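Local atomic coordinates of Phenylalanine/tyrosine ammonia-lyase (Rhodosporidium toruloides, PDB entry 1Y2M), a protein that catalyses the non-oxidative deamination of L-phenylalanine and L-tyrosine to trans-cinnamic and p-coumaric acid, releasing ammonium. Residues Arg362-Leu372 with Gln431-Glu442. Residues are numbered along the deposited sequence; the frame is centred on the assembly and turned at random.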
loop_
_atom_site.group_PDB
_atom_site.type_symbol
_atom_site.label_atom_id
_atom_site.label_comp_id
_atom_site.label_asym_id
_atom_site.label_seq_id
_atom_site.Cartn_x
_atom_site.Cartn_y
_atom_site.Cartn_z
ATOM N N ARG B 362 5.180 24.194 17.739
ATOM C CA ARG B 362 5.381 22.810 17.445
ATOM C C ARG B 362 5.618 22.605 15.939
ATOM O O ARG B 362 5.559 23.541 15.151
ATOM C CB ARG B 362 4.176 22.013 17.948
ATOM C CG ARG B 362 4.022 22.109 19.480
ATOM C CD ARG B 362 2.763 21.382 19.875
ATOM N NE ARG B 362 2.498 21.469 21.309
ATOM C CZ ARG B 362 1.747 22.412 21.872
ATOM N NH1 ARG B 362 1.195 23.377 21.147
ATOM N NH2 ARG B 362 1.557 22.386 23.188
ATOM N N TYR B 363 5.843 21.364 15.556
ATOM C CA TYR B 363 6.365 21.125 14.218
ATOM C C TYR B 363 5.387 21.439 13.100
ATOM O O TYR B 363 5.846 21.815 11.968
ATOM C CB TYR B 363 6.885 19.691 14.077
ATOM C CG TYR B 363 8.193 19.363 14.755
ATOM C CD1 TYR B 363 8.796 20.190 15.697
ATOM C CD2 TYR B 363 8.760 18.099 14.520
ATOM C CE1 TYR B 363 10.014 19.790 16.343
ATOM C CE2 TYR B 363 9.874 17.718 15.141
ATOM C CZ TYR B 363 10.518 18.539 16.019
ATOM O OH TYR B 363 11.660 18.008 16.610
ATOM N N PRO B 364 4.055 21.246 13.313
ATOM C CA PRO B 364 3.146 21.583 12.213
ATOM C C PRO B 364 3.284 23.007 11.647
ATOM O O PRO B 364 3.099 23.237 10.468
ATOM C CB PRO B 364 1.758 21.299 12.814
ATOM C CG PRO B 364 2.090 20.106 13.752
ATOM C CD PRO B 364 3.334 20.597 14.437
ATOM N N LEU B 365 3.655 23.944 12.504
ATOM C CA LEU B 365 3.918 25.314 12.090
ATOM C C LEU B 365 5.414 25.539 11.808
ATOM O O LEU B 365 5.787 26.042 10.744
ATOM C CB LEU B 365 3.447 26.253 13.205
ATOM C CG LEU B 365 1.925 26.264 13.394
ATOM C CD1 LEU B 365 1.541 27.260 14.526
ATOM C CD2 LEU B 365 1.128 26.556 12.075
ATOM N N ARG B 366 6.267 25.165 12.757
ATOM C CA ARG B 366 7.693 25.513 12.682
ATOM C C ARG B 366 8.455 24.754 11.590
ATOM O O ARG B 366 9.464 25.257 11.115
ATOM C CB ARG B 366 8.361 25.322 14.027
ATOM C CG ARG B 366 9.899 25.545 14.076
ATOM C CD ARG B 366 10.360 25.870 15.474
ATOM N NE ARG B 366 9.982 24.876 16.478
ATOM C CZ ARG B 366 10.788 23.968 17.014
ATOM N NH1 ARG B 366 12.044 23.827 16.599
ATOM N NH2 ARG B 366 10.322 23.162 17.953
ATOM N N THR B 367 7.972 23.572 11.204
ATOM C CA THR B 367 8.646 22.807 10.135
ATOM C C THR B 367 7.871 22.813 8.831
ATOM O O THR B 367 8.175 22.020 7.899
ATOM C CB THR B 367 8.951 21.316 10.542
ATOM O OG1 THR B 367 7.747 20.540 10.549
ATOM C CG2 THR B 367 9.698 21.228 11.859
ATOM N N SER B 368 6.882 23.706 8.708
ATOM C CA SER B 368 6.034 23.734 7.515
ATOM C C SER B 368 6.805 23.938 6.202
ATOM O O SER B 368 6.544 23.237 5.229
ATOM C CB SER B 368 4.828 24.671 7.712
ATOM O OG SER B 368 5.192 25.982 8.117
ATOM N N PRO B 369 7.790 24.874 6.162
ATOM C CA PRO B 369 8.515 24.998 4.842
ATOM C C PRO B 369 9.294 23.722 4.485
ATOM O O PRO B 369 9.396 23.348 3.301
ATOM C CB PRO B 369 9.450 26.187 5.048
ATOM C CG PRO B 369 8.837 26.945 6.253
ATOM C CD PRO B 369 8.298 25.862 7.144
ATOM N N GLN B 370 9.879 23.123 5.509
ATOM C CA GLN B 370 10.656 21.923 5.342
ATOM C C GLN B 370 9.741 20.743 4.961
ATOM O O GLN B 370 10.173 19.795 4.294
ATOM C CB GLN B 370 11.469 21.640 6.614
ATOM C CG GLN B 370 12.514 22.678 6.977
ATOM C CD GLN B 370 11.990 23.785 7.811
ATOM O OE1 GLN B 370 10.804 23.879 8.040
ATOM N NE2 GLN B 370 12.897 24.624 8.316
ATOM N N TRP B 371 8.474 20.780 5.385
ATOM C CA TRP B 371 7.538 19.715 5.076
ATOM C C TRP B 371 6.936 19.920 3.670
ATOM O O TRP B 371 6.793 18.965 2.884
ATOM C CB TRP B 371 6.378 19.776 6.065
ATOM C CG TRP B 371 5.481 18.546 6.001
ATOM C CD1 TRP B 371 4.266 18.398 5.384
ATOM C CD2 TRP B 371 5.765 17.272 6.612
ATOM N NE1 TRP B 371 3.773 17.119 5.602
ATOM C CE2 TRP B 371 4.672 16.416 6.350
ATOM C CE3 TRP B 371 6.851 16.772 7.337
ATOM C CZ2 TRP B 371 4.636 15.088 6.807
ATOM C CZ3 TRP B 371 6.799 15.458 7.783
ATOM C CH2 TRP B 371 5.714 14.642 7.509
ATOM N N LEU B 372 6.553 21.152 3.362
ATOM C CA LEU B 372 5.895 21.420 2.088
ATOM C C LEU B 372 6.892 21.552 0.920
ATOM O O LEU B 372 6.558 21.319 -0.266
ATOM C CB LEU B 372 5.069 22.687 2.237
ATOM C CG LEU B 372 3.811 22.560 3.119
ATOM C CD1 LEU B 372 3.167 23.947 3.331
ATOM C CD2 LEU B 372 2.794 21.591 2.602
ATOM N N GLN B 431 0.598 14.266 2.026
ATOM C CA GLN B 431 1.531 14.972 2.902
ATOM C C GLN B 431 1.022 16.373 3.282
ATOM O O GLN B 431 1.151 16.804 4.443
ATOM C CB GLN B 431 2.928 15.100 2.302
ATOM C CG GLN B 431 3.590 13.740 2.057
ATOM C CD GLN B 431 3.584 12.887 3.265
ATOM O OE1 GLN B 431 4.402 13.081 4.168
ATOM N NE2 GLN B 431 2.653 11.915 3.314
ATOM N N ILE B 432 0.466 17.100 2.317
ATOM C CA ILE B 432 -0.206 18.372 2.611
ATOM C C ILE B 432 -1.316 18.112 3.623
ATOM O O ILE B 432 -1.424 18.778 4.658
ATOM C CB ILE B 432 -0.836 19.000 1.332
ATOM C CG1 ILE B 432 0.246 19.363 0.305
ATOM C CG2 ILE B 432 -1.683 20.235 1.712
ATOM C CD1 ILE B 432 -0.279 19.720 -1.053
ATOM N N GLY B 433 -2.170 17.122 3.338
ATOM C CA GLY B 433 -3.272 16.799 4.255
ATOM C C GLY B 433 -2.766 16.496 5.687
ATOM O O GLY B 433 -3.309 17.018 6.680
ATOM N N LYS B 434 -1.757 15.653 5.842
ATOM C CA LYS B 434 -1.227 15.377 7.166
ATOM C C LYS B 434 -0.762 16.659 7.858
ATOM O O LYS B 434 -1.081 16.877 9.013
ATOM C CB LYS B 434 -0.115 14.340 7.065
ATOM C CG LYS B 434 0.463 13.988 8.407
ATOM C CD LYS B 434 -0.494 13.244 9.328
ATOM C CE LYS B 434 0.231 12.845 10.612
ATOM N NZ LYS B 434 -0.494 11.897 11.565
ATOM N N LEU B 435 -0.074 17.549 7.149
ATOM C CA LEU B 435 0.343 18.818 7.745
ATOM C C LEU B 435 -0.807 19.651 8.264
ATOM O O LEU B 435 -0.853 20.048 9.440
ATOM C CB LEU B 435 1.110 19.648 6.712
ATOM C CG LEU B 435 1.729 20.932 7.312
ATOM C CD1 LEU B 435 2.794 20.549 8.427
ATOM C CD2 LEU B 435 2.336 21.792 6.255
ATOM N N ASN B 436 -1.744 19.942 7.381
ATOM C CA ASN B 436 -2.833 20.811 7.785
ATOM C C ASN B 436 -3.698 20.103 8.837
ATOM O O ASN B 436 -4.226 20.748 9.732
ATOM C CB ASN B 436 -3.652 21.279 6.566
ATOM C CG ASN B 436 -2.818 22.175 5.651
ATOM O OD1 ASN B 436 -2.484 21.789 4.571
ATOM N ND2 ASN B 436 -2.450 23.375 6.127
ATOM N N PHE B 437 -3.872 18.794 8.756
ATOM C CA PHE B 437 -4.636 18.111 9.833
ATOM C C PHE B 437 -3.910 18.377 11.178
ATOM O O PHE B 437 -4.525 18.662 12.197
ATOM C CB PHE B 437 -4.634 16.611 9.601
ATOM C CG PHE B 437 -5.046 15.818 10.802
ATOM C CD1 PHE B 437 -6.333 15.878 11.292
ATOM C CD2 PHE B 437 -4.127 15.054 11.455
ATOM C CE1 PHE B 437 -6.704 15.173 12.419
ATOM C CE2 PHE B 437 -4.472 14.355 12.606
ATOM C CZ PHE B 437 -5.775 14.415 13.075
ATOM N N THR B 438 -2.600 18.181 11.208
ATOM C CA THR B 438 -1.863 18.331 12.475
ATOM C C THR B 438 -1.905 19.752 12.985
ATOM O O THR B 438 -2.016 19.998 14.218
ATOM C CB THR B 438 -0.378 17.885 12.443
ATOM O OG1 THR B 438 0.402 18.678 11.527
ATOM C CG2 THR B 438 -0.285 16.426 12.041
ATOM N N GLN B 439 -1.897 20.706 12.063
ATOM C CA GLN B 439 -2.092 22.150 12.479
ATOM C C GLN B 439 -3.468 22.364 13.095
ATOM O O GLN B 439 -3.598 23.012 14.156
ATOM C CB GLN B 439 -1.943 23.103 11.285
ATOM C CG GLN B 439 -0.563 23.161 10.703
ATOM C CD GLN B 439 -0.505 23.917 9.402
ATOM O OE1 GLN B 439 -1.556 24.292 8.857
ATOM N NE2 GLN B 439 0.717 24.137 8.870
ATOM N N LEU B 440 -4.491 21.879 12.407
ATOM C CA LEU B 440 -5.869 22.087 12.815
ATOM C C LEU B 440 -6.114 21.369 14.147
ATOM O O LEU B 440 -6.663 21.951 15.053
ATOM C CB LEU B 440 -6.805 21.534 11.761
ATOM C CG LEU B 440 -8.296 21.532 12.150
ATOM C CD1 LEU B 440 -8.766 22.929 12.412
ATOM C CD2 LEU B 440 -9.142 20.966 11.015
ATOM N N THR B 441 -5.660 20.121 14.300
ATOM C CA THR B 441 -6.035 19.361 15.494
ATOM C C THR B 441 -5.325 19.916 16.740
ATOM O O THR B 441 -5.847 19.861 17.854
ATOM C CB THR B 441 -5.889 17.865 15.255
ATOM O OG1 THR B 441 -6.694 17.156 16.242
ATOM C CG2 THR B 441 -4.457 17.443 15.299
ATOM N N GLU B 442 -4.158 20.523 16.560
ATOM C CA GLU B 442 -3.482 21.227 17.638
ATOM C C GLU B 442 -4.306 22.432 18.067
ATOM O O GLU B 442 -4.525 22.671 19.255
ATOM C CB GLU B 442 -2.087 21.642 17.182
ATOM C CG GLU B 442 -1.270 22.388 18.236
ATOM C CD GLU B 442 0.111 22.788 17.747
ATOM O OE1 GLU B 442 0.584 22.285 16.679
ATOM O OE2 GLU B 442 0.722 23.646 18.441
HETATM O O HOH W 1 2.626 25.263 17.777
HETATM O O HOH W 2 2.458 23.669 15.322
#
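Within the helical core of the PAL/histidase fold, the short helix 363-366 and the start of helix 368-391 lie against helix 416-443, Leu435 fitting as a knob among Pro364, Ser368, Trp371 and Leu372. Segments 368-372 and 431-442 run nearly antiparallel, at 158°. Leu435 CD2 meets Leu372 CG at 3.5 Å, while its CD1 lies over one face of the Trp371 indole and 3.4 Å from Pro364 O. With CG anti to the backbone N (chi1 -169°), Trp371 points the NE1 edge of its ring at Gln431 O and donates to it in the ring plane at 2.9 Å. That carbonyl also receives Leu435 N, from its opposite face. An alanine in place of Trp371 would probably leave Gln431 O without its second donor and Leu435 without the aromatic face beside it. Farther along, Gln439 NE2 gives Pro364 O an almost straight bond (3.0 Å, 174°) and also pairs with Thr297 of helix 273-303. At the far end Arg362 NH1 bridges to Glu442 OE2 at 2.8 Å, its guanidinium nearly perpendicular to the carboxylate. One water links OE2 to Arg362 N, another OE1 to Leu365 N, so Glu442 grips the start of helix 363-366. Arg366, which does not touch segment 431-442, probably binds cinnamate, and its NH1 hydrogen-bonds to Gly410 O of a second subunit, consistent with this family's active sites, built where tetramer subunits meet.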